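Long-range contacts in synaptic vesicle membrane protein VAT-1 homolog-like (Homo sapiens, PDB 4A27), which is probably an oxidoreductase of the quinone oxidoreductase branch of the zinc-containing alcohol dehydrogenase family: residues L33-A39 against C68-A74; V88-V92 against F123-V128; L140-V146 against V166-F172. All coordinates share one frame. Numbering follows the deposited sequence.

In the fold
From the N terminus, contact 1 (33-39 with 68-74) closes first, pairing two antiparallel strands of the GroES-like domain across a connection that includes helix 44-51. Strand 87-91 follows on the other edge of strand 67-75, so contacts 1 and 2 touch: Cys68 O meets Ala90 N at 2.9 Å. Contact 2 then joins strand 87-91 to the start of helix 124-137, carrying the chain from the GroES-like sheet toward the Rossmann-type domain. Contact 3 (140-146 with 166-172) opens just after this helix and closes the first beta-alpha-beta unit of the parallel sheet. The three loops run in series, neither nested nor crossed; contacts 1 and 3 have centres about 37 Å apart.

Contact 1 (L33-A39 against C68-A74); sequences LKIRVKA and CSGIVEA. With EDO (1,2-ethanediol), chain D.
A salt-bridge network crosses one face of this antiparallel strand pair: Arg36 NE donates to Glu73 OE1 at 2.9 Å, Arg36 NH2 reaches the same OE1 weakly at 3.4 Å, and Lys34 NZ lies a long 3.7 Å from Glu73 OE2. Arg36 curls back to its partner (chi1 t, chi2 p, chi3 p), whereas Lys34 is all-trans and also pairs with Glu27. The backbones, at 140° between their directions, form hydrogen-bonded pairs Lys34-Ala74 (Lys34 N to Ala74 O 2.9 Å), Arg36-Ile71 (Arg36 N to Ile71 O 2.8 Å, Ile71 N to Arg36 O 2.9 Å) and Ala39-Ser69 (Ser69 N to Ala39 O 2.8 Å); Ile35-Val72 and Val37-Gly70, CA atoms 4.6 and 4.4 Å apart, are non-hydrogen-bonded pairs. Two classic beta bulges shift the register: Lys34 O accepts Glu73 N at 2.9 Å and, weakly, Ala74 N at 3.5 Å, while Ser69 O accepts Lys38 N at 2.8 Å and Ala39 N at 3.2 Å. Glu73 and Lys38 accordingly have psi near -30°. A CB on Gly70, between the bulges, would clash with Arg36 O. Leu33 CD1 meets Val72 CG2 at 4.3 Å, and Val37 CG1 meets Cys68 CB at 4.3 Å. Within the GroES-like sheet, strand 100-104 pairs with the outer edge of 33-39 and strand 87-91 with that of 68-74; helix 117-121 packs on Ala39 and Ser69.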
loop_
_atom_site.group_PDB
_atom_site.type_symbol
_atom_site.label_atom_id
_atom_site.label_comp_id
_atom_site.label_asym_id
_atom_site.label_seq_id
_atom_site.Cartn_x
_atom_site.Cartn_y
_atom_site.Cartn_z
ATOM N N LEU A 33 -27.118 16.123 14.622
ATOM C CA LEU A 33 -27.228 17.411 15.282
ATOM C C LEU A 33 -27.380 18.536 14.261
ATOM O O LEU A 33 -27.185 18.335 13.060
ATOM C CB LEU A 33 -26.109 17.645 16.307
ATOM C CG LEU A 33 -24.660 17.400 15.923
ATOM C CD1 LEU A 33 -24.183 18.628 15.184
ATOM C CD2 LEU A 33 -23.786 17.117 17.133
ATOM N N LYS A 34 -27.815 19.685 14.769
ATOM C CA LYS A 34 -28.087 20.866 13.988
ATOM C C LYS A 34 -26.975 21.856 14.256
ATOM O O LYS A 34 -26.667 22.147 15.424
ATOM C CB LYS A 34 -29.426 21.456 14.430
ATOM C CG LYS A 34 -29.899 22.671 13.642
ATOM C CD LYS A 34 -31.179 23.243 14.298
ATOM C CE LYS A 34 -31.693 24.525 13.647
ATOM N NZ LYS A 34 -33.004 24.974 14.250
ATOM N N ILE A 35 -26.392 22.381 13.176
ATOM C CA ILE A 35 -25.228 23.269 13.243
ATOM C C ILE A 35 -25.546 24.604 12.604
ATOM O O ILE A 35 -26.032 24.674 11.457
ATOM C CB ILE A 35 -23.944 22.666 12.499
ATOM C CG1 ILE A 35 -23.448 21.398 13.179
ATOM C CG2 ILE A 35 -22.820 23.724 12.500
ATOM C CD1 ILE A 35 -22.316 20.622 12.457
ATOM N N ARG A 36 -25.265 25.667 13.351
ATOM C CA ARG A 36 -25.377 27.041 12.871
ATOM C C ARG A 36 -24.033 27.323 12.210
ATOM O O ARG A 36 -23.021 27.402 12.903
ATOM C CB ARG A 36 -25.648 27.984 14.056
ATOM C CG ARG A 36 -25.536 29.499 13.782
ATOM C CD ARG A 36 -26.590 30.033 12.831
ATOM N NE ARG A 36 -27.868 30.148 13.546
ATOM C CZ ARG A 36 -28.909 30.875 13.152
ATOM N NH1 ARG A 36 -28.875 31.588 12.028
ATOM N NH2 ARG A 36 -30.005 30.888 13.901
ATOM N N VAL A 37 -24.036 27.465 10.886
ATOM C CA VAL A 37 -22.823 27.416 10.098
ATOM C C VAL A 37 -22.126 28.745 10.136
ATOM O O VAL A 37 -22.760 29.786 9.991
ATOM C CB VAL A 37 -23.131 27.049 8.633
ATOM C CG1 VAL A 37 -21.868 27.158 7.698
ATOM C CG2 VAL A 37 -23.735 25.679 8.598
ATOM N N LYS A 38 -20.819 28.715 10.376
ATOM C CA LYS A 38 -20.008 29.933 10.343
ATOM C C LYS A 38 -19.123 29.983 9.089
ATOM O O LYS A 38 -18.835 31.058 8.573
ATOM C CB LYS A 38 -19.135 29.999 11.564
ATOM C CG LYS A 38 -19.908 30.103 12.866
ATOM C CD LYS A 38 -20.394 31.522 13.067
ATOM C CE LYS A 38 -21.109 31.723 14.390
ATOM N NZ LYS A 38 -21.049 33.192 14.712
ATOM N N ALA A 39 -18.635 28.818 8.650
ATOM C CA ALA A 39 -17.819 28.767 7.455
ATOM C C ALA A 39 -17.935 27.431 6.784
ATOM O O ALA A 39 -18.220 26.419 7.423
ATOM C CB ALA A 39 -16.376 29.072 7.813
ATOM N N CYS A 68 -17.991 22.014 6.613
ATOM C CA CYS A 68 -18.356 23.240 7.244
ATOM C C CYS A 68 -17.873 23.254 8.684
ATOM O O CYS A 68 -17.411 22.235 9.216
ATOM C CB CYS A 68 -19.881 23.423 7.197
ATOM S SG CYS A 68 -20.784 22.276 8.328
ATOM N N SER A 69 -17.974 24.429 9.309
ATOM C CA SER A 69 -17.757 24.549 10.760
ATOM C C SER A 69 -18.805 25.502 11.322
ATOM O O SER A 69 -19.350 26.352 10.618
ATOM C CB SER A 69 -16.348 25.061 11.077
ATOM O OG SER A 69 -16.170 26.393 10.580
ATOM N N GLY A 70 -19.113 25.339 12.599
ATOM C CA GLY A 70 -20.035 26.244 13.245
ATOM C C GLY A 70 -20.354 25.824 14.685
ATOM O O GLY A 70 -19.557 25.143 15.343
ATOM N N ILE A 71 -21.518 26.260 15.170
ATOM C CA ILE A 71 -21.946 26.083 16.575
ATOM C C ILE A 71 -23.154 25.142 16.637
ATOM O O ILE A 71 -24.092 25.292 15.847
ATOM C CB ILE A 71 -22.276 27.455 17.216
ATOM C CG1 ILE A 71 -21.029 28.329 17.231
ATOM C CG2 ILE A 71 -22.796 27.317 18.652
ATOM C CD1 ILE A 71 -21.271 29.756 17.807
ATOM N N VAL A 72 -23.067 24.117 17.489
ATOM C CA VAL A 72 -24.190 23.221 17.737
ATOM C C VAL A 72 -25.327 24.019 18.345
ATOM O O VAL A 72 -25.214 24.593 19.450
ATOM C CB VAL A 72 -23.841 22.060 18.695
ATOM C CG1 VAL A 72 -25.071 21.167 18.924
ATOM C CG2 VAL A 72 -22.677 21.256 18.170
ATOM N N GLU A 73 -26.423 24.050 17.603
ATOM C CA GLU A 73 -27.599 24.835 17.967
ATOM C C GLU A 73 -28.731 23.956 18.505
ATOM O O GLU A 73 -29.589 24.454 19.205
ATOM C CB GLU A 73 -28.057 25.645 16.752
ATOM C CG GLU A 73 -29.298 26.464 16.961
ATOM C CD GLU A 73 -29.464 27.535 15.908
ATOM O OE1 GLU A 73 -28.621 28.460 15.845
ATOM O OE2 GLU A 73 -30.432 27.443 15.129
ATOM N N ALA A 74 -28.748 22.667 18.155
ATOM C CA ALA A 74 -29.741 21.728 18.706
ATOM C C ALA A 74 -29.328 20.257 18.518
ATOM O O ALA A 74 -28.625 19.916 17.549
ATOM C CB ALA A 74 -31.127 21.980 18.084
HETATM C C1 EDO D . -24.800 34.590 11.527
HETATM O O1 EDO D . -24.181 33.348 11.921
HETATM C C2 EDO D . -25.583 34.456 10.210
HETATM O O2 EDO D . -26.477 33.323 10.275
#

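Contact 2 (V88-V92 against F123-V128); sequences VMAFV and FPMNFV
Strand-on-helix packing joins the GroES-like sheet to the N-terminal end of helix 124-137 through side chains, with no hydrogen bond between the segments. The short axes of strand 88-91 and helix 124-128 pass 10.0 Å apart with their directions at 77°. Met89 points toward the helix and extends (chi1 p, chi2 and chi3 t), bringing its CE to 3.5 Å from Phe123 CD2 and its SD to 4.0 Å from Pro124 CG. That sulfur lies 4.8 Å from the Phe123 ring centroid, an oblique Met-aromatic contact. Ala90 points away from the helix, its CB 3.7 Å from Ile35 CD1. Phe91 starts sideways, but its m rotamer carries the ring to the helix: CZ meets Pro124 CB at 3.6 Å and Val128 CG2 at 4.4 Å. Leu280 and Leu284 of helix 280-285 also touch this ring. Met125, folded m, m, m, makes the second Met-aromatic contact at the ring edge, with SD 3.6 Å from Phe91 CE1.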
loop_
_atom_site.group_PDB
_atom_site.type_symbol
_atom_site.label_atom_id
_atom_site.label_comp_id
_atom_site.label_asym_id
_atom_site.label_seq_id
_atom_site.Cartn_x
_atom_site.Cartn_y
_atom_site.Cartn_z
ATOM N N VAL A 88 -17.824 23.168 16.406
ATOM C CA VAL A 88 -17.555 21.933 15.682
ATOM C C VAL A 88 -17.176 22.144 14.220
ATOM O O VAL A 88 -17.414 23.210 13.642
ATOM C CB VAL A 88 -18.773 21.046 15.747
ATOM C CG1 VAL A 88 -19.036 20.684 17.203
ATOM C CG2 VAL A 88 -19.990 21.795 15.086
ATOM N N MET A 89 -16.589 21.111 13.638
ATOM C CA MET A 89 -16.421 21.022 12.200
ATOM C C MET A 89 -17.041 19.712 11.782
ATOM O O MET A 89 -17.194 18.799 12.603
ATOM C CB MET A 89 -14.935 21.088 11.821
ATOM C CG MET A 89 -14.095 19.937 12.329
ATOM S SD MET A 89 -12.301 20.157 12.054
ATOM C CE MET A 89 -11.665 18.865 13.157
ATOM N N ALA A 90 -17.407 19.596 10.513
ATOM C CA ALA A 90 -18.258 18.489 10.145
ATOM C C ALA A 90 -18.249 18.245 8.668
ATOM O O ALA A 90 -18.049 19.179 7.891
ATOM C CB ALA A 90 -19.723 18.748 10.624
ATOM N N PHE A 91 -18.408 16.975 8.305
ATOM C CA PHE A 91 -18.621 16.593 6.925
ATOM C C PHE A 91 -20.120 16.530 6.750
ATOM O O PHE A 91 -20.836 16.150 7.667
ATOM C CB PHE A 91 -18.059 15.192 6.627
ATOM C CG PHE A 91 -16.557 15.103 6.616
ATOM C CD1 PHE A 91 -15.832 15.588 5.546
ATOM C CD2 PHE A 91 -15.860 14.487 7.657
ATOM C CE1 PHE A 91 -14.458 15.481 5.543
ATOM C CE2 PHE A 91 -14.485 14.381 7.645
ATOM C CZ PHE A 91 -13.796 14.855 6.592
ATOM N N VAL A 92 -20.595 16.815 5.566
ATOM C CA VAL A 92 -22.010 16.711 5.334
ATOM C C VAL A 92 -22.194 16.341 3.882
ATOM O O VAL A 92 -21.419 16.780 3.024
ATOM C CB VAL A 92 -22.757 18.006 5.771
ATOM C CG1 VAL A 92 -22.264 19.183 5.040
ATOM C CG2 VAL A 92 -24.269 17.845 5.557
ATOM N N PHE A 123 -9.988 22.493 7.618
ATOM C CA PHE A 123 -9.235 21.409 8.268
ATOM C C PHE A 123 -9.581 19.963 7.734
ATOM O O PHE A 123 -8.719 19.308 7.156
ATOM C CB PHE A 123 -9.473 21.501 9.766
ATOM C CG PHE A 123 -8.519 20.733 10.589
ATOM C CD1 PHE A 123 -7.248 21.230 10.832
ATOM C CD2 PHE A 123 -8.866 19.501 11.127
ATOM C CE1 PHE A 123 -6.340 20.517 11.615
ATOM C CE2 PHE A 123 -7.953 18.783 11.920
ATOM C CZ PHE A 123 -6.694 19.307 12.162
ATOM N N PRO A 124 -10.846 19.502 7.875
ATOM C CA PRO A 124 -11.193 18.083 7.651
ATOM C C PRO A 124 -10.910 17.481 6.283
ATOM O O PRO A 124 -10.236 16.469 6.204
ATOM C CB PRO A 124 -12.716 18.013 7.916
ATOM C CG PRO A 124 -13.152 19.364 8.212
ATOM C CD PRO A 124 -12.062 20.336 7.951
ATOM N N MET A 125 -11.416 18.059 5.205
ATOM C CA MET A 125 -11.185 17.449 3.898
ATOM C C MET A 125 -9.697 17.305 3.615
ATOM O O MET A 125 -9.225 16.193 3.334
ATOM C CB MET A 125 -11.869 18.229 2.779
ATOM C CG MET A 125 -13.395 18.051 2.728
ATOM S SD MET A 125 -13.908 16.439 2.074
ATOM C CE MET A 125 -13.826 16.854 0.316
ATOM N N ASN A 126 -8.966 18.427 3.666
ATOM C CA ASN A 126 -7.578 18.424 3.245
ATOM C C ASN A 126 -6.708 17.577 4.155
ATOM O O ASN A 126 -5.886 16.766 3.658
ATOM C CB ASN A 126 -6.998 19.826 3.100
ATOM C CG ASN A 126 -7.626 20.629 1.954
ATOM O OD1 ASN A 126 -8.283 20.085 1.084
ATOM N ND2 ASN A 126 -7.414 21.933 1.962
ATOM N N PHE A 127 -6.844 17.743 5.467
ATOM C CA PHE A 127 -5.935 17.064 6.366
ATOM C C PHE A 127 -6.258 15.577 6.542
ATOM O O PHE A 127 -5.334 14.760 6.665
ATOM C CB PHE A 127 -5.786 17.781 7.708
ATOM C CG PHE A 127 -4.858 18.964 7.639
ATOM C CD1 PHE A 127 -5.303 20.181 7.124
ATOM C CD2 PHE A 127 -3.528 18.846 8.042
ATOM C CE1 PHE A 127 -4.426 21.269 7.002
ATOM C CE2 PHE A 127 -2.643 19.938 7.934
ATOM C CZ PHE A 127 -3.113 21.151 7.415
ATOM N N VAL A 128 -7.540 15.200 6.519
ATOM C CA VAL A 128 -7.868 13.788 6.608
ATOM C C VAL A 128 -7.379 13.099 5.314
ATOM O O VAL A 128 -6.844 12.013 5.354
ATOM C CB VAL A 128 -9.399 13.525 6.862
ATOM C CG1 VAL A 128 -9.717 12.083 6.767
ATOM C CG2 VAL A 128 -9.842 14.053 8.260
#

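Contact 3 (L140-V146 against V166-F172); sequences LREGMSV and VPNVTVF. With EDO (1,2-ethanediol), chain C.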
loop_
_atom_site.group_PDB
_atom_site.type_symbol
_atom_site.label_atom_id
_atom_site.label_comp_id
_atom_site.label_asym_id
_atom_site.label_seq_id
_atom_site.Cartn_x
_atom_site.Cartn_y
_atom_site.Cartn_z
ATOM N N LEU A 140 4.025 5.826 5.212
ATOM C CA LEU A 140 5.173 6.722 5.295
ATOM C C LEU A 140 5.966 6.517 6.566
ATOM O O LEU A 140 5.400 6.559 7.649
ATOM C CB LEU A 140 4.744 8.198 5.222
ATOM C CG LEU A 140 5.864 9.236 5.317
ATOM C CD1 LEU A 140 6.843 9.164 4.089
ATOM C CD2 LEU A 140 5.241 10.624 5.472
ATOM N N ARG A 141 7.272 6.317 6.406
ATOM C CA ARG A 141 8.227 6.089 7.539
ATOM C C ARG A 141 9.510 6.893 7.324
ATOM O O ARG A 141 9.746 7.412 6.232
ATOM C CB ARG A 141 8.621 4.572 7.668
ATOM C CG ARG A 141 7.528 3.680 8.307
ATOM C CD ARG A 141 7.634 2.195 7.823
ATOM N NE ARG A 141 7.139 2.071 6.458
ATOM C CZ ARG A 141 7.330 1.038 5.649
ATOM N NH1 ARG A 141 8.019 -0.018 6.051
ATOM N NH2 ARG A 141 6.812 1.072 4.429
ATOM N N GLU A 142 10.348 6.935 8.373
ATOM C CA GLU A 142 11.625 7.632 8.397
ATOM C C GLU A 142 12.472 7.394 7.178
ATOM O O GLU A 142 12.604 6.270 6.756
ATOM C CB GLU A 142 12.459 7.222 9.631
ATOM C CG GLU A 142 12.203 8.036 10.878
ATOM C CD GLU A 142 13.260 7.823 11.982
ATOM O OE1 GLU A 142 14.485 7.920 11.702
ATOM O OE2 GLU A 142 12.854 7.551 13.140
ATOM N N GLY A 143 13.053 8.466 6.622
ATOM C CA GLY A 143 13.975 8.349 5.492
ATOM C C GLY A 143 13.343 8.254 4.109
ATOM O O GLY A 143 14.038 8.193 3.102
ATOM N N MET A 144 12.026 8.241 4.022
ATOM C CA MET A 144 11.392 8.067 2.716
ATOM C C MET A 144 11.284 9.373 1.972
ATOM O O MET A 144 11.527 10.430 2.514
ATOM C CB MET A 144 9.999 7.470 2.902
ATOM C CG MET A 144 10.089 6.063 3.397
ATOM S SD MET A 144 8.522 5.213 3.575
ATOM C CE MET A 144 7.730 5.700 2.102
ATOM N N SER A 145 10.879 9.297 0.711
ATOM C CA SER A 145 10.685 10.481 -0.048
ATOM C C SER A 145 9.326 10.462 -0.753
ATOM O O SER A 145 8.784 9.403 -1.097
ATOM C CB SER A 145 11.859 10.646 -1.018
ATOM O OG SER A 145 11.631 9.902 -2.197
ATOM N N VAL A 146 8.764 11.653 -0.912
ATOM C CA VAL A 146 7.423 11.851 -1.399
ATOM C C VAL A 146 7.410 12.919 -2.485
ATOM O O VAL A 146 8.030 13.973 -2.333
ATOM C CB VAL A 146 6.484 12.336 -0.281
ATOM C CG1 VAL A 146 5.052 12.466 -0.848
ATOM C CG2 VAL A 146 6.527 11.393 0.938
ATOM N N VAL A 166 7.339 13.286 10.554
ATOM C CA VAL A 166 8.075 12.043 10.467
ATOM C C VAL A 166 9.547 12.360 10.136
ATOM O O VAL A 166 9.816 13.088 9.196
ATOM C CB VAL A 166 7.519 11.156 9.354
ATOM C CG1 VAL A 166 8.401 9.856 9.200
ATOM C CG2 VAL A 166 6.054 10.810 9.635
ATOM N N PRO A 167 10.513 11.805 10.894
ATOM C CA PRO A 167 11.915 12.229 10.678
ATOM C C PRO A 167 12.518 11.908 9.302
ATOM O O PRO A 167 12.248 10.855 8.706
ATOM C CB PRO A 167 12.684 11.480 11.768
ATOM C CG PRO A 167 11.664 11.030 12.761
ATOM C CD PRO A 167 10.377 10.881 12.027
ATOM N N ASN A 168 13.294 12.863 8.795
ATOM C CA ASN A 168 14.115 12.700 7.609
ATOM C C ASN A 168 13.286 12.309 6.394
ATOM O O ASN A 168 13.659 11.414 5.631
ATOM C CB ASN A 168 15.247 11.677 7.844
ATOM C CG ASN A 168 15.974 11.906 9.159
ATOM O OD1 ASN A 168 16.546 12.966 9.379
ATOM N ND2 ASN A 168 15.925 10.922 10.048
ATOM N N VAL A 169 12.171 12.996 6.186
ATOM C CA VAL A 169 11.375 12.726 4.996
ATOM C C VAL A 169 11.625 13.802 4.013
ATOM O O VAL A 169 11.491 14.970 4.349
ATOM C CB VAL A 169 9.894 12.562 5.353
ATOM C CG1 VAL A 169 8.984 12.524 4.116
ATOM C CG2 VAL A 169 9.764 11.229 6.098
ATOM N N THR A 170 11.964 13.421 2.778
ATOM C CA THR A 170 12.245 14.399 1.734
ATOM C C THR A 170 11.019 14.597 0.859
ATOM O O THR A 170 10.535 13.656 0.233
ATOM C CB THR A 170 13.460 13.955 0.882
ATOM O OG1 THR A 170 14.576 13.776 1.743
ATOM C CG2 THR A 170 13.823 14.967 -0.175
ATOM N N VAL A 171 10.521 15.827 0.830
ATOM C CA VAL A 171 9.305 16.165 0.108
ATOM C C VAL A 171 9.682 16.967 -1.125
ATOM O O VAL A 171 10.337 18.017 -1.043
ATOM C CB VAL A 171 8.339 16.977 1.003
ATOM C CG1 VAL A 171 6.992 17.283 0.277
ATOM C CG2 VAL A 171 8.117 16.261 2.404
ATOM N N PHE A 172 9.279 16.447 -2.258
ATOM C CA PHE A 172 9.426 17.095 -3.532
ATOM C C PHE A 172 8.055 17.636 -3.885
ATOM O O PHE A 172 7.052 16.906 -3.780
ATOM C CB PHE A 172 9.868 16.074 -4.580
ATOM C CG PHE A 172 11.266 15.519 -4.362
ATOM C CD1 PHE A 172 12.368 16.188 -4.866
ATOM C CD2 PHE A 172 11.483 14.356 -3.655
ATOM C CE1 PHE A 172 13.653 15.681 -4.681
ATOM C CE2 PHE A 172 12.751 13.841 -3.463
ATOM C CZ PHE A 172 13.852 14.522 -3.982
HETATM C C1 EDO C . 5.898 2.897 0.313
HETATM O O1 EDO C . 5.436 2.393 -0.954
HETATM C C2 EDO C . 4.707 3.294 1.157
HETATM O O2 EDO C . 4.659 2.602 2.418
#
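The first beta-alpha-beta unit of the Rossmann-type domain begins here: strands 145-148 and 170-175 run parallel, with helix 154-163 as the crossover between them. Backbone bonds alternate in parallel fashion. Met144 O accepts Thr170 N (3.0 Å), Thr170 O accepts Val146 N (2.9 Å), and Val146 O accepts Phe172 N (2.8 Å). On the opposite edges, Ser145 N turns to Asp210 OD2, and Val171 N to Thr188 OG1. Before the strand, a type II turn from Arg141 to Met144 is closed by Met144 N to Arg141 O (3.3 Å). Gly143 sits at phi 83° in this turn, and its N donates to Pro167 O at 3.3 Å. Arg141 points away from 166-172: NE binds Asn139 O, NH1 forms a salt bridge with Glu136 of the second subunit, and NH2, besides a bond to a residue flanking the segment, reaches O2 of an ethanediol weakly at 3.3 Å, a molecule probably left from crystallisation. Arg141 N donates weakly to Met144 SD (3.3 Å). Leu140, Val146 and Val169 pack beside Cys163 of the crossover helix, with Leu140 CD1 4.0 Å and Val146 CG2 4.2 Å from Val169 CG1.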